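Long-range contacts in nuclear RNA export factor 2 (Drosophila melanogaster, PDB 6MRK), which works with Panx, Piwi and Nxt1 in cotranscriptional transposon silencing in the ovary and may also take part in exporting mRNA from the nucleus: residues A[34-39]-A[91-96]; A[67-72]-A[100-105]; A[129-134]-A[151-156]. One frame throughout, in Å; residues are numbered along the deposited sequence.

Contact 1. Residues A[34-39]-A[91-96]; sequences NLYKYY and GCTYIV
Tyr36 leaves its backbone with CG anti to the backbone N (chi1 -178°), and this torsion swings its ring from the loop between helix 12-27 and strand 44-49 across to the start of helix 92-99 in the NTF2-like domain. Beyond CB, the CD1-CE1 side of the ring does the touching. CD1 meets Val96 CG2 at 3.8 Å, at the ring edge, and the next atom, CE1, lies 3.4 Å from Cys92 CB. At the tip, Tyr36 OH comes within 4.1 Å of Thr93 CG2, the two side chains running alongside each other. Cys92 SG adds an oblique sulfur-aromatic contact, 4.5 Å from the Tyr36 ring centroid and 55° off the normal.

Tyr39 uses a face instead. Ile95 CG2 stands 3.9 Å from the centroid of the Tyr39 ring, 18° off the normal, a CH-pi contact, while Tyr39 CB packs on Cys92 CB at 3.8 Å. The Tyr39 hydroxyl is hydrogen-bonded to Tyr22 OH on helix 12-27.

Cys92 thus sits between two tyrosines. Apolar, CH-pi and sulfur-aromatic contacts join the helix start to the loop, and the hydroxyl of the buried Tyr39 is satisfied by Tyr22.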
# COMPACT_ATOMS: atom_id res chain seq x y z
N ASN A 34 8.38 13.31 -15.27
CA ASN A 34 7.56 12.81 -16.40
C ASN A 34 6.48 11.85 -15.90
O ASN A 34 5.75 11.31 -16.75
CB ASN A 34 8.42 12.14 -17.47
CG ASN A 34 9.17 13.15 -18.31
OD1 ASN A 34 8.60 14.15 -18.73
ND2 ASN A 34 10.45 12.90 -18.52
N LEU A 35 6.38 11.64 -14.59
CA LEU A 35 5.28 10.84 -13.99
C LEU A 35 4.09 11.76 -13.75
O LEU A 35 3.10 11.27 -13.21
CB LEU A 35 5.75 10.21 -12.68
CG LEU A 35 7.00 9.34 -12.78
CD1 LEU A 35 7.53 8.99 -11.40
CD2 LEU A 35 6.73 8.08 -13.57
N TYR A 36 4.20 13.04 -14.12
CA TYR A 36 3.11 14.03 -13.93
C TYR A 36 1.85 13.49 -14.62
O TYR A 36 0.74 13.79 -14.15
CB TYR A 36 3.53 15.43 -14.40
CG TYR A 36 2.47 16.50 -14.19
CD1 TYR A 36 2.16 16.96 -12.92
CD2 TYR A 36 1.76 17.01 -15.26
CE1 TYR A 36 1.17 17.91 -12.72
CE2 TYR A 36 0.77 17.97 -15.08
CZ TYR A 36 0.47 18.41 -13.81
OH TYR A 36 -0.49 19.36 -13.64
N LYS A 37 2.03 12.68 -15.67
CA LYS A 37 0.93 12.21 -16.56
C LYS A 37 -0.00 11.25 -15.83
O LYS A 37 -1.15 11.19 -16.23
CB LYS A 37 1.46 11.52 -17.81
CG LYS A 37 2.41 10.37 -17.56
CD LYS A 37 2.67 9.49 -18.77
CE LYS A 37 4.05 8.86 -18.73
NZ LYS A 37 4.51 8.53 -20.09
N TYR A 38 0.45 10.51 -14.83
CA TYR A 38 -0.39 9.47 -14.18
C TYR A 38 -1.33 10.09 -13.15
O TYR A 38 -2.32 9.46 -12.79
CB TYR A 38 0.41 8.43 -13.40
CG TYR A 38 1.35 7.59 -14.21
CD1 TYR A 38 0.91 6.53 -14.98
CD2 TYR A 38 2.70 7.87 -14.21
CE1 TYR A 38 1.80 5.77 -15.73
CE2 TYR A 38 3.60 7.13 -14.96
CZ TYR A 38 3.15 6.07 -15.70
OH TYR A 38 4.05 5.35 -16.42
N TYR A 39 -0.95 11.24 -12.62
CA TYR A 39 -1.60 11.83 -11.43
C TYR A 39 -2.63 12.82 -11.93
O TYR A 39 -2.61 13.23 -13.09
CB TYR A 39 -0.54 12.39 -10.45
CG TYR A 39 0.31 11.32 -9.81
CD1 TYR A 39 -0.10 10.70 -8.64
CD2 TYR A 39 1.50 10.91 -10.38
CE1 TYR A 39 0.66 9.70 -8.05
CE2 TYR A 39 2.27 9.92 -9.80
CZ TYR A 39 1.85 9.31 -8.63
OH TYR A 39 2.60 8.32 -8.06
N GLY A 91 -3.10 16.28 -5.01
CA GLY A 91 -3.02 16.88 -6.35
C GLY A 91 -1.67 16.63 -7.01
O GLY A 91 -0.66 16.61 -6.29
N CYS A 92 -1.68 16.48 -8.34
CA CYS A 92 -0.53 16.12 -9.21
C CYS A 92 0.67 17.03 -8.93
O CYS A 92 1.76 16.50 -8.78
CB CYS A 92 -0.91 16.19 -10.68
SG CYS A 92 -2.00 17.57 -11.09
N THR A 93 0.50 18.35 -8.89
CA THR A 93 1.66 19.27 -8.70
C THR A 93 2.34 18.89 -7.37
O THR A 93 3.56 18.66 -7.37
CB THR A 93 1.26 20.75 -8.81
OG1 THR A 93 0.29 21.03 -7.80
CG2 THR A 93 0.68 21.13 -10.15
N TYR A 94 1.56 18.77 -6.29
CA TYR A 94 2.05 18.60 -4.90
C TYR A 94 2.72 17.25 -4.76
O TYR A 94 3.76 17.14 -4.09
CB TYR A 94 0.93 18.75 -3.88
CG TYR A 94 0.56 20.19 -3.59
CD1 TYR A 94 1.51 21.08 -3.13
CD2 TYR A 94 -0.73 20.67 -3.81
CE1 TYR A 94 1.20 22.41 -2.87
CE2 TYR A 94 -1.05 21.99 -3.56
CZ TYR A 94 -0.09 22.86 -3.08
OH TYR A 94 -0.37 24.17 -2.83
N ILE A 95 2.13 16.22 -5.36
CA ILE A 95 2.67 14.84 -5.32
C ILE A 95 4.03 14.81 -6.02
O ILE A 95 5.03 14.37 -5.41
CB ILE A 95 1.66 13.86 -5.93
CG1 ILE A 95 0.45 13.71 -5.01
CG2 ILE A 95 2.32 12.52 -6.24
CD1 ILE A 95 -0.73 13.03 -5.65
N VAL A 96 4.08 15.29 -7.26
CA VAL A 96 5.30 15.18 -8.10
C VAL A 96 6.40 15.98 -7.40
O VAL A 96 7.56 15.53 -7.40
CB VAL A 96 5.04 15.63 -9.55
CG1 VAL A 96 6.23 15.37 -10.45
CG2 VAL A 96 3.83 14.92 -10.12

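Contact 2. Residues A[67-72]-A[100-105]; sequences SKYNRH and LQLPRV
The backbones come closest at Lys68 and Leu102, whose CA atoms are 6.1 Å apart, where the last turn of helix 59-70 faces the loop that leads into strand 104-119 of the NTF2-like domain. Tyr69 carries the contact. Its CG is anti to the carbonyl carbon (chi1 -60°), which carries the ring over to Pro103 although the bond to CB does not itself point at the loop. Pro103 lies over one face of the ring: its CD is 4.1 Å from the Tyr69 centroid and 27° off the normal, a CH-pi contact. The same Pro103 CD also touches Lys68 CB at 3.8 Å. Leu102 crosses Tyr69 at about a right angle and brings CD2 to 4.1 Å from Tyr69 CD1; that methyl is equally 4.1 Å from His72 CD2. Further out, the imidazole of His72 and the amide of Gln101 meet with their planes 78° apart.

At the far end, Tyr69 OH approaches Val105 CG1 at 3.8 Å. A water donates to Pro103 O at 2.7 Å.

No direct hydrogen bond joins the two segments, so the helix end rests on the loop through an aromatic-proline and leucine surface. The Tyr69 hydroxyl has two weak partners, the water and Asp134 OD2 on strand 123-135. Arg32 grips the carbonyls of Leu102 and Pro103, consistent with a steadied loop.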
# COMPACT_ATOMS: atom_id res chain seq x y z
N SER A 67 16.62 9.46 6.26
CA SER A 67 15.98 10.77 6.53
C SER A 67 15.39 11.34 5.23
O SER A 67 14.43 12.11 5.29
CB SER A 67 16.93 11.72 7.21
OG SER A 67 18.01 12.05 6.36
N LYS A 68 15.94 10.95 4.08
CA LYS A 68 15.48 11.44 2.76
C LYS A 68 14.00 11.08 2.58
O LYS A 68 13.27 11.85 1.92
CB LYS A 68 16.33 10.84 1.64
CG LYS A 68 17.81 11.14 1.73
CD LYS A 68 18.17 12.57 1.39
CE LYS A 68 19.66 12.83 1.57
NZ LYS A 68 19.94 14.22 2.00
N TYR A 69 13.60 9.93 3.13
CA TYR A 69 12.21 9.40 3.12
C TYR A 69 11.47 9.90 4.36
O TYR A 69 10.35 10.42 4.24
CB TYR A 69 12.18 7.87 3.09
CG TYR A 69 12.87 7.28 1.89
CD1 TYR A 69 12.23 7.22 0.66
CD2 TYR A 69 14.18 6.83 1.97
CE1 TYR A 69 12.87 6.71 -0.45
CE2 TYR A 69 14.84 6.32 0.86
CZ TYR A 69 14.18 6.25 -0.35
OH TYR A 69 14.80 5.73 -1.46
N ASN A 70 12.12 9.75 5.52
CA ASN A 70 11.52 10.06 6.84
C ASN A 70 11.04 11.51 6.91
O ASN A 70 9.98 11.75 7.54
CB ASN A 70 12.51 9.81 7.98
CG ASN A 70 12.25 8.47 8.63
OD1 ASN A 70 11.15 8.23 9.13
ND2 ASN A 70 13.24 7.59 8.60
N ARG A 71 11.78 12.45 6.32
CA ARG A 71 11.42 13.89 6.46
C ARG A 71 10.02 14.14 5.90
O ARG A 71 9.45 15.19 6.22
CB ARG A 71 12.43 14.81 5.78
CG ARG A 71 12.70 14.50 4.32
CD ARG A 71 13.32 15.70 3.64
NE ARG A 71 14.57 16.08 4.30
CZ ARG A 71 15.78 16.14 3.73
NH1 ARG A 71 15.96 15.85 2.45
NH2 ARG A 71 16.81 16.51 4.47
N HIS A 72 9.47 13.21 5.12
CA HIS A 72 8.14 13.32 4.47
C HIS A 72 7.17 12.28 5.01
O HIS A 72 5.98 12.31 4.58
CB HIS A 72 8.28 13.10 2.97
CG HIS A 72 9.20 14.05 2.29
ND1 HIS A 72 8.91 15.40 2.16
CD2 HIS A 72 10.39 13.85 1.68
CE1 HIS A 72 9.89 15.99 1.52
NE2 HIS A 72 10.81 15.06 1.21
N LEU A 100 10.07 14.26 -6.40
CA LEU A 100 11.33 14.75 -7.02
C LEU A 100 12.41 14.98 -5.96
O LEU A 100 13.56 15.23 -6.35
CB LEU A 100 11.03 16.05 -7.78
CG LEU A 100 10.29 15.85 -9.10
CD1 LEU A 100 10.20 17.16 -9.85
CD2 LEU A 100 10.99 14.83 -9.96
N GLN A 101 12.04 14.92 -4.68
CA GLN A 101 12.96 15.14 -3.54
C GLN A 101 13.49 13.81 -3.03
O GLN A 101 14.40 13.83 -2.17
CB GLN A 101 12.24 15.82 -2.40
CG GLN A 101 11.49 17.05 -2.85
CD GLN A 101 11.02 17.86 -1.67
OE1 GLN A 101 9.84 18.15 -1.54
NE2 GLN A 101 11.94 18.18 -0.78
N LEU A 102 12.90 12.70 -3.47
CA LEU A 102 13.30 11.36 -2.97
C LEU A 102 14.59 10.98 -3.68
O LEU A 102 14.94 11.53 -4.72
CB LEU A 102 12.17 10.37 -3.21
CG LEU A 102 10.85 10.71 -2.51
CD1 LEU A 102 9.79 9.69 -2.86
CD2 LEU A 102 11.04 10.79 -1.00
N PRO A 103 15.39 10.09 -3.09
CA PRO A 103 16.63 9.66 -3.72
C PRO A 103 16.40 8.88 -5.02
O PRO A 103 15.33 8.41 -5.27
CB PRO A 103 17.30 8.76 -2.68
CG PRO A 103 16.17 8.35 -1.75
CD PRO A 103 15.20 9.51 -1.74
N ARG A 104 17.47 8.76 -5.78
CA ARG A 104 17.53 7.87 -6.96
C ARG A 104 17.49 6.43 -6.47
O ARG A 104 18.08 6.14 -5.41
CB ARG A 104 18.83 8.12 -7.73
CG ARG A 104 18.70 7.74 -9.18
CD ARG A 104 19.96 8.05 -9.93
NE ARG A 104 19.92 7.30 -11.18
CZ ARG A 104 20.75 7.48 -12.19
NH1 ARG A 104 21.72 8.38 -12.12
NH2 ARG A 104 20.62 6.74 -13.28
N VAL A 105 16.82 5.56 -7.22
CA VAL A 105 16.73 4.11 -6.89
C VAL A 105 17.02 3.31 -8.16
O VAL A 105 17.13 3.92 -9.23
CB VAL A 105 15.36 3.75 -6.28
CG1 VAL A 105 15.07 4.54 -5.01
CG2 VAL A 105 14.22 3.92 -7.28
O HOH W 1 13.28 7.00 -4.17

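Contact 3. Residues A[129-134]-A[151-156]; sequences AGLLRD and GVLLGF
Strands 123-135 and 152-166, neighbours in the mixed sheet of the NTF2-like domain, run antiparallel, their short axes 4.4 Å apart at closest and at 146° to each other. Six backbone hydrogen bonds pair Gly130 with Phe156, Leu132 with Leu154 and Asp134 with Val152. Leu154 N to Leu132 O is the straightest (2.7 Å, 175° at the hydrogen), while Phe156 N approaches Gly130 O from above the carbonyl plane.

The well-packed face carries Leu132, Leu154 and Phe156. Phe156 CG lies between the backbone N and the carbonyl carbon (chi1 83°), folding the ring back over the neighbouring strand, where Gly130 has no side chain in its way. Gly130 N lies over one face of the ring. Over the opposite face stands Leu132 CD2, 3.8 Å from the Phe156 centroid in a CH-pi contact, and Leu132 CD1 meets Leu154 CB at 3.8 Å. Leu154 CD1 in turn reaches Asp134 CB at 3.7 Å. Helix 59-70 packs on Val152 and Leu154, whereas Phe156 meets His107.

The reverse face is looser. Leu131 CD1 and Leu153 CD1 are 4.3 Å apart, and Leu153 CD2 rests on Arg133 CB at 3.7 Å.

The chemistry divides by face: hydrocarbon and aromatic packing beside buried Asp134, whose charge is probably balanced by its salt bridge to Arg65, against a face exposed at Arg133, whose NE pairs with Glu135, though Leu131 there is buried.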
# COMPACT_ATOMS: atom_id res chain seq x y z
N ALA A 129 5.43 -5.69 -3.74
CA ALA A 129 6.42 -5.79 -2.65
C ALA A 129 7.75 -6.19 -3.29
O ALA A 129 7.77 -7.15 -4.10
CB ALA A 129 5.96 -6.81 -1.63
N GLY A 130 8.82 -5.47 -3.00
CA GLY A 130 10.10 -5.79 -3.64
C GLY A 130 11.29 -5.26 -2.88
O GLY A 130 11.16 -4.94 -1.67
N LEU A 131 12.42 -5.19 -3.58
CA LEU A 131 13.70 -4.71 -3.04
C LEU A 131 14.24 -3.70 -4.04
O LEU A 131 14.15 -3.96 -5.26
CB LEU A 131 14.64 -5.91 -2.86
CG LEU A 131 16.08 -5.56 -2.49
CD1 LEU A 131 16.55 -6.36 -1.28
CD2 LEU A 131 17.02 -5.76 -3.67
N LEU A 132 14.71 -2.57 -3.54
CA LEU A 132 15.39 -1.56 -4.38
C LEU A 132 16.69 -1.13 -3.71
O LEU A 132 16.87 -1.36 -2.49
CB LEU A 132 14.47 -0.36 -4.65
CG LEU A 132 13.81 0.33 -3.45
CD1 LEU A 132 14.78 1.25 -2.72
CD2 LEU A 132 12.60 1.14 -3.91
N ARG A 133 17.58 -0.58 -4.52
CA ARG A 133 18.85 -0.01 -4.04
C ARG A 133 18.67 1.51 -4.05
O ARG A 133 18.31 2.06 -5.11
CB ARG A 133 20.03 -0.49 -4.87
CG ARG A 133 21.28 0.35 -4.65
CD ARG A 133 22.49 -0.11 -5.43
NE ARG A 133 22.23 -0.29 -6.85
CZ ARG A 133 22.33 -1.45 -7.52
NH1 ARG A 133 22.70 -2.56 -6.91
NH2 ARG A 133 22.08 -1.47 -8.82
N ASP A 134 18.84 2.14 -2.89
CA ASP A 134 18.99 3.61 -2.76
C ASP A 134 20.42 3.98 -3.17
O ASP A 134 21.39 3.37 -2.65
CB ASP A 134 18.59 4.10 -1.36
CG ASP A 134 18.67 5.61 -1.17
OD1 ASP A 134 19.49 6.25 -1.85
OD2 ASP A 134 17.93 6.12 -0.31
N GLY A 151 25.97 2.73 -1.60
CA GLY A 151 24.67 2.11 -1.95
C GLY A 151 23.90 1.57 -0.74
O GLY A 151 24.54 1.07 0.19
N VAL A 152 22.56 1.64 -0.73
CA VAL A 152 21.71 1.09 0.38
C VAL A 152 20.56 0.27 -0.20
O VAL A 152 19.69 0.86 -0.87
CB VAL A 152 21.16 2.19 1.32
CG1 VAL A 152 20.58 1.62 2.61
CG2 VAL A 152 22.22 3.23 1.65
N LEU A 153 20.52 -1.03 0.09
CA LEU A 153 19.35 -1.88 -0.20
C LEU A 153 18.22 -1.56 0.77
O LEU A 153 18.45 -1.53 1.97
CB LEU A 153 19.74 -3.35 -0.06
CG LEU A 153 20.85 -3.83 -0.98
CD1 LEU A 153 20.77 -5.34 -1.14
CD2 LEU A 153 20.80 -3.14 -2.34
N LEU A 154 17.02 -1.37 0.25
CA LEU A 154 15.83 -1.16 1.11
C LEU A 154 14.75 -2.16 0.71
O LEU A 154 14.73 -2.55 -0.47
CB LEU A 154 15.36 0.27 0.94
CG LEU A 154 16.32 1.30 1.53
CD1 LEU A 154 16.09 2.66 0.90
CD2 LEU A 154 16.19 1.34 3.05
N GLY A 155 13.92 -2.54 1.68
CA GLY A 155 12.61 -3.16 1.41
C GLY A 155 11.64 -2.07 1.03
O GLY A 155 11.88 -0.91 1.40
N PHE A 156 10.60 -2.39 0.27
CA PHE A 156 9.55 -1.41 -0.08
C PHE A 156 8.28 -2.12 -0.51
O PHE A 156 8.31 -3.27 -0.95
CB PHE A 156 10.05 -0.46 -1.17
CG PHE A 156 9.93 -1.00 -2.56
CD1 PHE A 156 10.94 -1.74 -3.12
CD2 PHE A 156 8.80 -0.74 -3.32
CE1 PHE A 156 10.84 -2.21 -4.41
CE2 PHE A 156 8.69 -1.23 -4.61
CZ PHE A 156 9.71 -1.97 -5.15

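How the contacts relate
From the N terminus, the loop after helix 12-27 enters contact 1 first, and helix 59-70 then supplies the first half of contact 2. Helix 92-99 closes contact 1 across 51 intervening residues, and the loop into strand 104-119 closes contact 2 soon afterwards, so the two loops cross along the chain. Contact 3 follows in series, closing a 16-residue loop, partly unmodelled. Contacts 2 and 3 touch, with Pro103 CG 3.2 Å from Asp134 OD2, whereas contacts 1 and 3 lie on opposite sides of the chain's centre. Contact 1 joins a loop to helix 92-99, contact 2 brings helix 59-70 to the start of strand 104-119, and contact 3 pairs two strands of the sheet in this NTF2-like domain.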